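Local coordinates for protein homocysteine S-methyltransferase (Escherichia coli, PDB 5DMM) that catalyses zinc-dependent methyl transfer from S-methylmethionine, or less efficiently S-adenosylmethionine, to homocysteine, yielding methionine, at residues A[180-186]-A[216-221]; A[70-76]-A[149-153]. Where two conformers were deposited one is given. Residue numbers count along the deposited sequence, not the author numbering.

Contact 1 of 2, residues A[180-186]-A[216-221]; sequences AELLTAY and LAGYPQ
Segment 180-186 carries helix 173-183 into a type I turn, L183-Y186. In segment 216-221, past helix 209-217, Y219 N bonds L216 O (3.0 Å) and Y219 turns extended (phi/psi -120/98), bringing its ring and Q221 against segment 180-186. CA atoms pair A180 with Y219 (6.9 Å) and L183 with Q221 (7.5 Å). A180 points at the Y219 ring, its small methyl squarely over it: CB lies 3.7 Å from the ring centroid, 2° off the normal, a CH-pi contact. One water joins A180 O and Q221 OE1, 2.9 Å from each. E181 (m, m) curls its acid round so that Y219 OH donates to OE2 at 2.7 Å. L183 O accepts from Q221 NE2 at 3.0 Å; Q221 (m, t, chi3 -70°) is long enough to reach it. T184, chi1 p, returns OG1 to E181 O (2.6 Å) and sets CG2 3.9 Å from Y219 CD1. Y186 N closes the turn on L183 O (2.9 Å); Y186 O lies 2.8 Å from Q221 NE2, which also bonds A189 O, and the Y186 hydroxyl bonds E155. An outer helix end packing on the loop after the next helix is typical of a beta/alpha (TIM) barrel.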
ATOM      1  N   ALA A 180      -7.655  -3.741 -12.150  1.00 15.81           N
ATOM      2  CA  ALA A 180      -6.677  -3.775 -13.238  1.00 15.13           C
ATOM      3  C   ALA A 180      -7.276  -3.152 -14.499  1.00 17.13           C
ATOM      4  O   ALA A 180      -6.604  -2.405 -15.219  1.00 18.97           O
ATOM      5  CB  ALA A 180      -6.216  -5.209 -13.514  1.00 15.39           C
ATOM      6  N   GLU A 181      -8.544  -3.451 -14.753  1.00 17.62           N
ATOM      7  CA  GLU A 181      -9.258  -2.839 -15.876  1.00 20.40           C
ATOM      8  C   GLU A 181      -9.332  -1.315 -15.730  1.00 19.96           C
ATOM      9  O   GLU A 181      -9.055  -0.569 -16.668  1.00 18.24           O
ATOM     10  CB  GLU A 181     -10.671  -3.416 -15.990  1.00 21.04           C
ATOM     11  CG  GLU A 181     -10.738  -4.823 -16.566  1.00 25.79           C
ATOM     12  CD  GLU A 181     -10.642  -4.836 -18.082  1.00 35.58           C
ATOM     13  OE1 GLU A 181     -11.602  -4.366 -18.748  1.00 34.13           O
ATOM     14  OE2 GLU A 181      -9.607  -5.319 -18.604  1.00 32.01           O
ATOM     15  N   LEU A 182      -9.718  -0.871 -14.540  1.00 18.82           N
ATOM     16  CA  LEU A 182      -9.808   0.557 -14.230  1.00 16.68           C
ATOM     17  C   LEU A 182      -8.509   1.320 -14.525  1.00 20.14           C
ATOM     18  O   LEU A 182      -8.538   2.426 -15.066  1.00 17.74           O
ATOM     19  CB  LEU A 182     -10.202   0.748 -12.764  1.00 16.70           C
ATOM     20  CG  LEU A 182     -10.302   2.201 -12.282  1.00 15.66           C
ATOM     21  CD1 LEU A 182     -11.302   2.996 -13.123  1.00 20.77           C
ATOM     22  CD2 LEU A 182     -10.696   2.246 -10.813  1.00 15.98           C
ATOM     23  N   LEU A 183      -7.368   0.735 -14.175  1.00 15.27           N
ATOM     24  CA  LEU A 183      -6.091   1.420 -14.348  1.00 14.65           C
ATOM     25  C   LEU A 183      -5.749   1.709 -15.805  1.00 15.66           C
ATOM     26  O   LEU A 183      -5.041   2.671 -16.087  1.00 15.88           O
ATOM     27  CB  LEU A 183      -4.946   0.607 -13.710  1.00 18.13           C
ATOM     28  CG  LEU A 183      -5.053   0.576 -12.186  1.00 23.83           C
ATOM     29  CD1 LEU A 183      -3.803  -0.037 -11.583  1.00 30.75           C
ATOM     30  CD2 LEU A 183      -5.311   1.968 -11.629  1.00 27.52           C
ATOM     31  N   THR A 184      -6.238   0.882 -16.731  1.00 17.33           N
ATOM     32  CA  THR A 184      -5.958   1.114 -18.140  1.00 16.22           C
ATOM     33  C   THR A 184      -6.566   2.428 -18.644  1.00 17.66           C
ATOM     34  O   THR A 184      -6.107   2.973 -19.647  1.00 16.88           O
ATOM     35  CB  THR A 184      -6.465  -0.066 -19.031  1.00 20.46           C
ATOM     36  OG1 THR A 184      -7.898  -0.141 -18.990  1.00 20.14           O
ATOM     37  CG2 THR A 184      -5.867  -1.383 -18.549  1.00 20.76           C
ATOM     38  N   ALA A 185      -7.568   2.956 -17.933  1.00 16.39           N
ATOM     39  CA  ALA A 185      -8.166   4.227 -18.308  1.00 19.64           C
ATOM     40  C   ALA A 185      -7.291   5.416 -17.894  1.00 16.11           C
ATOM     41  O   ALA A 185      -7.633   6.568 -18.191  1.00 17.21           O
ATOM     42  CB  ALA A 185      -9.556   4.356 -17.703  1.00 18.16           C
ATOM     43  N   TYR A 186      -6.185   5.131 -17.200  1.00 17.13           N
ATOM     44  CA  TYR A 186      -5.200   6.142 -16.768  1.00 16.83           C
ATOM     45  C   TYR A 186      -3.823   5.683 -17.205  1.00 22.06           C
ATOM     46  O   TYR A 186      -3.072   5.113 -16.408  1.00 20.21           O
ATOM     47  CB  TYR A 186      -5.244   6.347 -15.243  1.00 19.66           C
ATOM     48  CG  TYR A 186      -6.652   6.582 -14.794  1.00 15.69           C
ATOM     49  CD1 TYR A 186      -7.454   5.523 -14.379  1.00 14.61           C
ATOM     50  CD2 TYR A 186      -7.218   7.846 -14.877  1.00 17.10           C
ATOM     51  CE1 TYR A 186      -8.770   5.728 -14.027  1.00 15.33           C
ATOM     52  CE2 TYR A 186      -8.529   8.058 -14.530  1.00 17.36           C
ATOM     53  CZ  TYR A 186      -9.296   6.992 -14.107  1.00 18.06           C
ATOM     54  OH  TYR A 186     -10.603   7.197 -13.757  1.00 19.50           O
ATOM     55  N   LEU A 216      -3.079 -10.723 -13.931  1.00 19.54           N
ATOM     56  CA  LEU A 216      -2.336  -9.469 -13.837  1.00 20.18           C
ATOM     57  C   LEU A 216      -1.142  -9.389 -14.784  1.00 22.02           C
ATOM     58  O   LEU A 216      -0.680  -8.292 -15.098  1.00 20.55           O
ATOM     59  CB  LEU A 216      -1.869  -9.245 -12.396  1.00 19.05           C
ATOM     60  CG  LEU A 216      -3.041  -9.035 -11.437  1.00 21.01           C
ATOM     61  CD1 LEU A 216      -2.552  -8.946  -9.996  1.00 20.35           C
ATOM     62  CD2 LEU A 216      -3.831  -7.778 -11.818  1.00 21.79           C
ATOM     63  N   ALA A 217      -0.637 -10.536 -15.250  1.00 19.68           N
ATOM     64  CA  ALA A 217       0.484 -10.531 -16.185  1.00 22.08           C
ATOM     65  C   ALA A 217       0.135  -9.838 -17.499  1.00 21.49           C
ATOM     66  O   ALA A 217       1.016  -9.330 -18.191  1.00 30.03           O
ATOM     67  CB  ALA A 217       0.953 -11.944 -16.452  1.00 24.59           C
ATOM     68  N   GLY A 218      -1.152  -9.817 -17.834  1.00 24.06           N
ATOM     69  CA  GLY A 218      -1.628  -9.155 -19.037  1.00 26.33           C
ATOM     70  C   GLY A 218      -1.808  -7.646 -18.924  1.00 25.66           C
ATOM     71  O   GLY A 218      -2.243  -7.009 -19.875  1.00 25.65           O
ATOM     72  N   TYR A 219      -1.481  -7.079 -17.762  1.00 22.96           N
ATOM     73  CA  TYR A 219      -1.575  -5.634 -17.532  1.00 18.81           C
ATOM     74  C   TYR A 219      -0.209  -5.043 -17.175  1.00 19.79           C
ATOM     75  O   TYR A 219       0.210  -5.120 -16.024  1.00 20.94           O
ATOM     76  CB  TYR A 219      -2.567  -5.322 -16.403  1.00 20.94           C
ATOM     77  CG  TYR A 219      -3.985  -5.780 -16.667  1.00 20.52           C
ATOM     78  CD1 TYR A 219      -4.928  -4.916 -17.218  1.00 21.66           C
ATOM     79  CD2 TYR A 219      -4.381  -7.074 -16.366  1.00 21.76           C
ATOM     80  CE1 TYR A 219      -6.222  -5.334 -17.459  1.00 21.82           C
ATOM     81  CE2 TYR A 219      -5.673  -7.495 -16.604  1.00 24.67           C
ATOM     82  CZ  TYR A 219      -6.587  -6.623 -17.150  1.00 23.81           C
ATOM     83  OH  TYR A 219      -7.871  -7.047 -17.395  1.00 29.48           O
ATOM     84  N   PRO A 220       0.489  -4.468 -18.164  1.00 16.88           N
ATOM     85  CA  PRO A 220       1.846  -3.925 -17.996  1.00 19.49           C
ATOM     86  C   PRO A 220       1.950  -2.832 -16.925  1.00 16.93           C
ATOM     87  O   PRO A 220       3.016  -2.669 -16.326  1.00 17.20           O
ATOM     88  CB  PRO A 220       2.173  -3.348 -19.379  1.00 22.27           C
ATOM     89  CG  PRO A 220       1.236  -3.997 -20.322  1.00 22.19           C
ATOM     90  CD  PRO A 220       0.016  -4.384 -19.561  1.00 20.29           C
ATOM     91  N   GLN A 221       0.867  -2.100 -16.668  1.00 18.53           N
ATOM     92  CA  GLN A 221       0.905  -1.074 -15.633  1.00 14.68           C
ATOM     93  C   GLN A 221       1.119  -1.636 -14.235  1.00 16.97           C
ATOM     94  O   GLN A 221       1.496  -0.890 -13.328  1.00 14.47           O
ATOM     95  CB  GLN A 221      -0.377  -0.263 -15.630  1.00 14.64           C
ATOM     96  CG  GLN A 221      -0.543   0.615 -16.836  1.00 15.20           C
ATOM     97  CD  GLN A 221      -1.943   1.155 -16.915  1.00 19.34           C
ATOM     98  OE1 GLN A 221      -2.887   0.405 -17.177  1.00 19.71           O
ATOM     99  NE2 GLN A 221      -2.100   2.455 -16.655  1.00 15.57           N
TER
HETATM  100  O   HOH W   1      -3.816  -1.964 -15.762  1.00 20.52           O

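Contact 2 of 2, residues A[70-76]-A[149-153]. With HCS (2-amino-4-mercapto-butyric acid), chain F.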
ATOM      1  N   SER A  70      -4.552   6.901   2.731  1.00 14.08           N
ATOM      2  CA  SER A  70      -5.809   6.910   1.979  1.00 18.11           C
ATOM      3  C   SER A  70      -6.476   5.536   1.911  1.00 15.08           C
ATOM      4  O   SER A  70      -7.397   5.338   1.128  1.00 15.67           O
ATOM      5  CB  SER A  70      -5.573   7.428   0.557  1.00 19.32           C
ATOM      6  OG  SER A  70      -4.468   6.762  -0.043  1.00 16.88           O
ATOM      7  N   TYR A  71      -5.991   4.592   2.709  1.00 17.69           N
ATOM      8  CA  TYR A  71      -6.484   3.209   2.679  1.00 15.62           C
ATOM      9  C   TYR A  71      -8.006   3.093   2.801  1.00 19.78           C
ATOM     10  O   TYR A  71      -8.639   2.233   2.154  1.00 15.04           O
ATOM     11  CB  TYR A  71      -5.821   2.422   3.807  1.00 17.64           C
ATOM     12  CG  TYR A  71      -6.259   0.979   3.918  1.00 16.26           C
ATOM     13  CD1 TYR A  71      -5.846   0.037   2.986  1.00 19.25           C
ATOM     14  CD2 TYR A  71      -7.075   0.560   4.966  1.00 19.57           C
ATOM     15  CE1 TYR A  71      -6.233  -1.282   3.088  1.00 17.37           C
ATOM     16  CE2 TYR A  71      -7.467  -0.758   5.079  1.00 20.93           C
ATOM     17  CZ  TYR A  71      -7.036  -1.677   4.141  1.00 19.03           C
ATOM     18  OH  TYR A  71      -7.426  -2.992   4.245  1.00 21.60           O
ATOM     19  N   GLN A  72      -8.585   3.941   3.647  1.00 19.11           N
ATOM     20  CA  GLN A  72     -10.031   3.960   3.853  1.00 17.87           C
ATOM     21  C   GLN A  72     -10.633   5.315   3.474  1.00 19.07           C
ATOM     22  O   GLN A  72     -11.732   5.666   3.903  1.00 24.22           O
ATOM     23  CB  GLN A  72     -10.366   3.574   5.301  1.00 23.92           C
ATOM     24  CG  GLN A  72     -10.499   2.046   5.438  1.00 26.64           C
ATOM     25  CD  GLN A  72     -10.208   1.509   6.826  1.00 28.74           C
ATOM     26  OE1 GLN A  72      -9.315   1.993   7.524  1.00 38.24           O
ATOM     27  NE2 GLN A  72     -10.952   0.485   7.224  1.00 28.08           N
ATOM     28  N   ALA A  73      -9.909   6.061   2.644  1.00 16.83           N
ATOM     29  CA  ALA A  73     -10.398   7.342   2.143  1.00 21.28           C
ATOM     30  C   ALA A  73     -11.034   7.206   0.750  1.00 20.97           C
ATOM     31  O   ALA A  73     -10.359   7.290  -0.276  1.00 19.35           O
ATOM     32  CB  ALA A  73      -9.269   8.361   2.115  1.00 20.43           C
ATOM     33  N   THR A  74     -12.344   6.990   0.729  1.00 18.67           N
ATOM     34  CA  THR A  74     -13.123   7.009  -0.508  1.00 17.39           C
ATOM     35  C   THR A  74     -14.352   7.873  -0.286  1.00 16.72           C
ATOM     36  O   THR A  74     -14.762   8.062   0.848  1.00 15.70           O
ATOM     37  CB  THR A  74     -13.598   5.608  -0.938  1.00 19.62           C
ATOM     38  OG1 THR A  74     -14.342   5.016   0.139  1.00 20.25           O
ATOM     39  CG2 THR A  74     -12.409   4.706  -1.323  1.00 17.45           C
ATOM     40  N   PRO A  75     -14.942   8.390  -1.371  1.00 18.77           N
ATOM     41  CA  PRO A  75     -16.232   9.072  -1.223  1.00 16.33           C
ATOM     42  C   PRO A  75     -17.286   8.190  -0.551  1.00 16.62           C
ATOM     43  O   PRO A  75     -18.037   8.694   0.278  1.00 16.96           O
ATOM     44  CB  PRO A  75     -16.619   9.393  -2.664  1.00 17.48           C
ATOM     45  CG  PRO A  75     -15.298   9.563  -3.365  1.00 19.36           C
ATOM     46  CD  PRO A  75     -14.396   8.523  -2.734  1.00 17.88           C
ATOM     47  N   ALA A  76     -17.326   6.898  -0.880  1.00 17.49           N
ATOM     48  CA  ALA A  76     -18.251   5.960  -0.229  1.00 21.88           C
ATOM     49  C   ALA A  76     -18.080   5.942   1.289  1.00 20.13           C
ATOM     50  O   ALA A  76     -19.056   6.060   2.042  1.00 20.27           O
ATOM     51  CB  ALA A  76     -18.065   4.542  -0.787  1.00 19.01           C
ATOM     52  N   PHE A 149     -16.709   2.558  -7.170  1.00 19.39           N
ATOM     53  CA  PHE A 149     -16.190   2.696  -5.809  1.00 20.48           C
ATOM     54  C   PHE A 149     -14.756   3.207  -5.818  1.00 18.47           C
ATOM     55  O   PHE A 149     -14.399   4.094  -5.047  1.00 17.24           O
ATOM     56  CB  PHE A 149     -16.258   1.358  -5.057  1.00 18.50           C
ATOM     57  CG  PHE A 149     -15.480   1.338  -3.763  1.00 17.76           C
ATOM     58  CD1 PHE A 149     -16.003   1.902  -2.610  1.00 17.36           C
ATOM     59  CD2 PHE A 149     -14.240   0.735  -3.697  1.00 16.67           C
ATOM     60  CE1 PHE A 149     -15.297   1.878  -1.416  1.00 19.60           C
ATOM     61  CE2 PHE A 149     -13.523   0.698  -2.498  1.00 17.53           C
ATOM     62  CZ  PHE A 149     -14.051   1.273  -1.361  1.00 18.03           C
ATOM     63  N   HIS A 150     -13.940   2.646  -6.707  1.00 17.38           N
ATOM     64  CA  HIS A 150     -12.515   2.943  -6.714  1.00 16.25           C
ATOM     65  C   HIS A 150     -12.110   4.180  -7.516  1.00 17.30           C
ATOM     66  O   HIS A 150     -11.112   4.817  -7.198  1.00 13.24           O
ATOM     67  CB  HIS A 150     -11.746   1.747  -7.274  1.00 14.60           C
ATOM     68  CG  HIS A 150     -11.545   0.643  -6.294  1.00 17.05           C
ATOM     69  ND1 HIS A 150     -10.749   0.779  -5.173  1.00 17.50           N
ATOM     70  CD2 HIS A 150     -12.042  -0.617  -6.253  1.00 17.37           C
ATOM     71  CE1 HIS A 150     -10.749  -0.359  -4.500  1.00 17.81           C
ATOM     72  NE2 HIS A 150     -11.529  -1.218  -5.131  1.00 17.02           N
ATOM     73  N   ARG A 151     -12.869   4.493  -8.564  0.57 13.93           N
ATOM     74  CA  ARG A 151     -12.480   5.548  -9.512  0.57 14.83           C
ATOM     75  C   ARG A 151     -12.106   6.914  -8.900  0.57 11.94           C
ATOM     76  O   ARG A 151     -11.037   7.437  -9.218  0.57 12.99           O
ATOM     77  CB  ARG A 151     -13.590   5.752 -10.559  0.57 18.23           C
ATOM     78  CG  ARG A 151     -13.275   6.847 -11.568  0.57 20.50           C
ATOM     79  CD  ARG A 151     -14.321   6.903 -12.696  0.57 20.19           C
ATOM     80  NE  ARG A 151     -14.325   5.688 -13.511  0.57 22.52           N
ATOM     81  CZ  ARG A 151     -15.316   4.800 -13.526  0.57 28.34           C
ATOM     82  NH1 ARG A 151     -16.394   4.994 -12.777  0.57 28.67           N
ATOM     83  NH2 ARG A 151     -15.231   3.721 -14.293  0.57 29.60           N
ATOM     84  N   PRO A 152     -12.963   7.502  -8.041  1.00 15.54           N
ATOM     85  CA  PRO A 152     -12.602   8.835  -7.513  1.00 16.48           C
ATOM     86  C   PRO A 152     -11.271   8.883  -6.753  1.00 14.50           C
ATOM     87  O   PRO A 152     -10.544   9.880  -6.853  1.00 16.21           O
ATOM     88  CB  PRO A 152     -13.737   9.163  -6.539  1.00 17.45           C
ATOM     89  CG  PRO A 152     -14.821   8.214  -6.818  1.00 19.62           C
ATOM     90  CD  PRO A 152     -14.217   7.002  -7.445  1.00 18.51           C
ATOM     91  N   ARG A 153     -10.958   7.826  -6.009  1.00 13.17           N
ATOM     92  CA  ARG A 153      -9.702   7.798  -5.254  1.00 12.93           C
ATOM     93  C   ARG A 153      -8.508   7.615  -6.193  1.00 16.19           C
ATOM     94  O   ARG A 153      -7.465   8.251  -6.011  1.00 15.08           O
ATOM     95  CB  ARG A 153      -9.717   6.700  -4.185  1.00 12.57           C
ATOM     96  CG  ARG A 153      -8.350   6.473  -3.527  1.00 14.46           C
ATOM     97  CD  ARG A 153      -8.460   5.544  -2.326  1.00 15.10           C
ATOM     98  NE  ARG A 153      -9.114   4.294  -2.684  1.00 15.41           N
ATOM     99  CZ  ARG A 153      -9.376   3.314  -1.828  1.00 15.89           C
ATOM    100  NH1 ARG A 153      -9.025   3.431  -0.547  1.00 18.57           N
ATOM    101  NH2 ARG A 153      -9.982   2.211  -2.256  1.00 15.30           N
TER
HETATM  102  N   HCS F 505      -3.473   1.374   5.617  0.82 37.06           N
HETATM  103  CA  HCS F 505      -2.349   0.468   5.476  0.82 36.38           C
HETATM  104  CB  HCS F 505      -2.858  -0.921   5.114  0.82 34.42           C
HETATM  105  CG  HCS F 505      -3.761  -1.475   6.210  0.82 35.27           C
HETATM  106  SD  HCS F 505      -4.067  -3.234   5.910  0.82 38.40           S
HETATM  107  C   HCS F 505      -1.439   0.966   4.393  0.82 34.89           C
HETATM  108  OXT HCS F 505      -1.760   2.003   3.774  0.82 25.42           O
HETATM  109  O   HCS F 505      -0.395   0.324   4.149  0.82 35.94           O
HETATM  110  O   HOH W   2     -16.146   5.747  -3.508  1.00 20.42           O
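R153 lays one face of its guanidinium over the methyl of T74, with CZ 3.4 Å from T74 CG2, and its side chain, t, t, then bent p at chi3, runs on to the turn S70-A73. There NH1 donates to S70 O at 3.0 Å and, more weakly, to Y71 O, also at 3.0 Å. Arginine suits the place because it is long enough to reach from the helix and can bond two carbonyls from one nitrogen; NH2 adds a weak bond to G123 O. S70 O also receives A73 N (3.0 Å), closing a type I turn. T74 is the N-cap of the short, weakly bonded helix 75-78: its OG1 bonds the backbone N of G77, leaving the methyl to pack on R153. Further along, P75 CG meets P152 CB at 3.6 Å, two compact rings well suited to a close approach, and A76 CB lies 3.8 Å from F149 CD1, at the ring edge. A water links the backbones, 3.1 Å from A76 N and 2.9 Å from F149 O. Y71 turns away from this interface, and one face of its ring meets CB of the bound homocysteine; its OH bonds E134. Helix 143-159 is thus tied to the loop after strand 65-67, with R153 also touching V122 of strand 117-122, while helix 85-109 adjoins S70, A73 and P152.

In the fold
The centres of the two contacts lie 18 Å apart, contact 2 closing along the chain before contact 1 opens. They meet through helix 143-159 and helix 173-183 with the turn that follows it: L182 CD2 packs 3.7 Å from H150 CB, and Y186 OH lies 3.5 Å from R151 CG. L182, H150 and R151 take no part in their own contacts, whereas Y186 belongs to contact 1 and also reaches R151. Contact 2 carries Y71 of the homocysteine pocket, whose side chain is about 6 Å from a bound zinc and from the side chain of the zinc ligand C229. Contact 1 is away from the pocket, though the side chain of E181 is about 10 Å from a bound zinc ion.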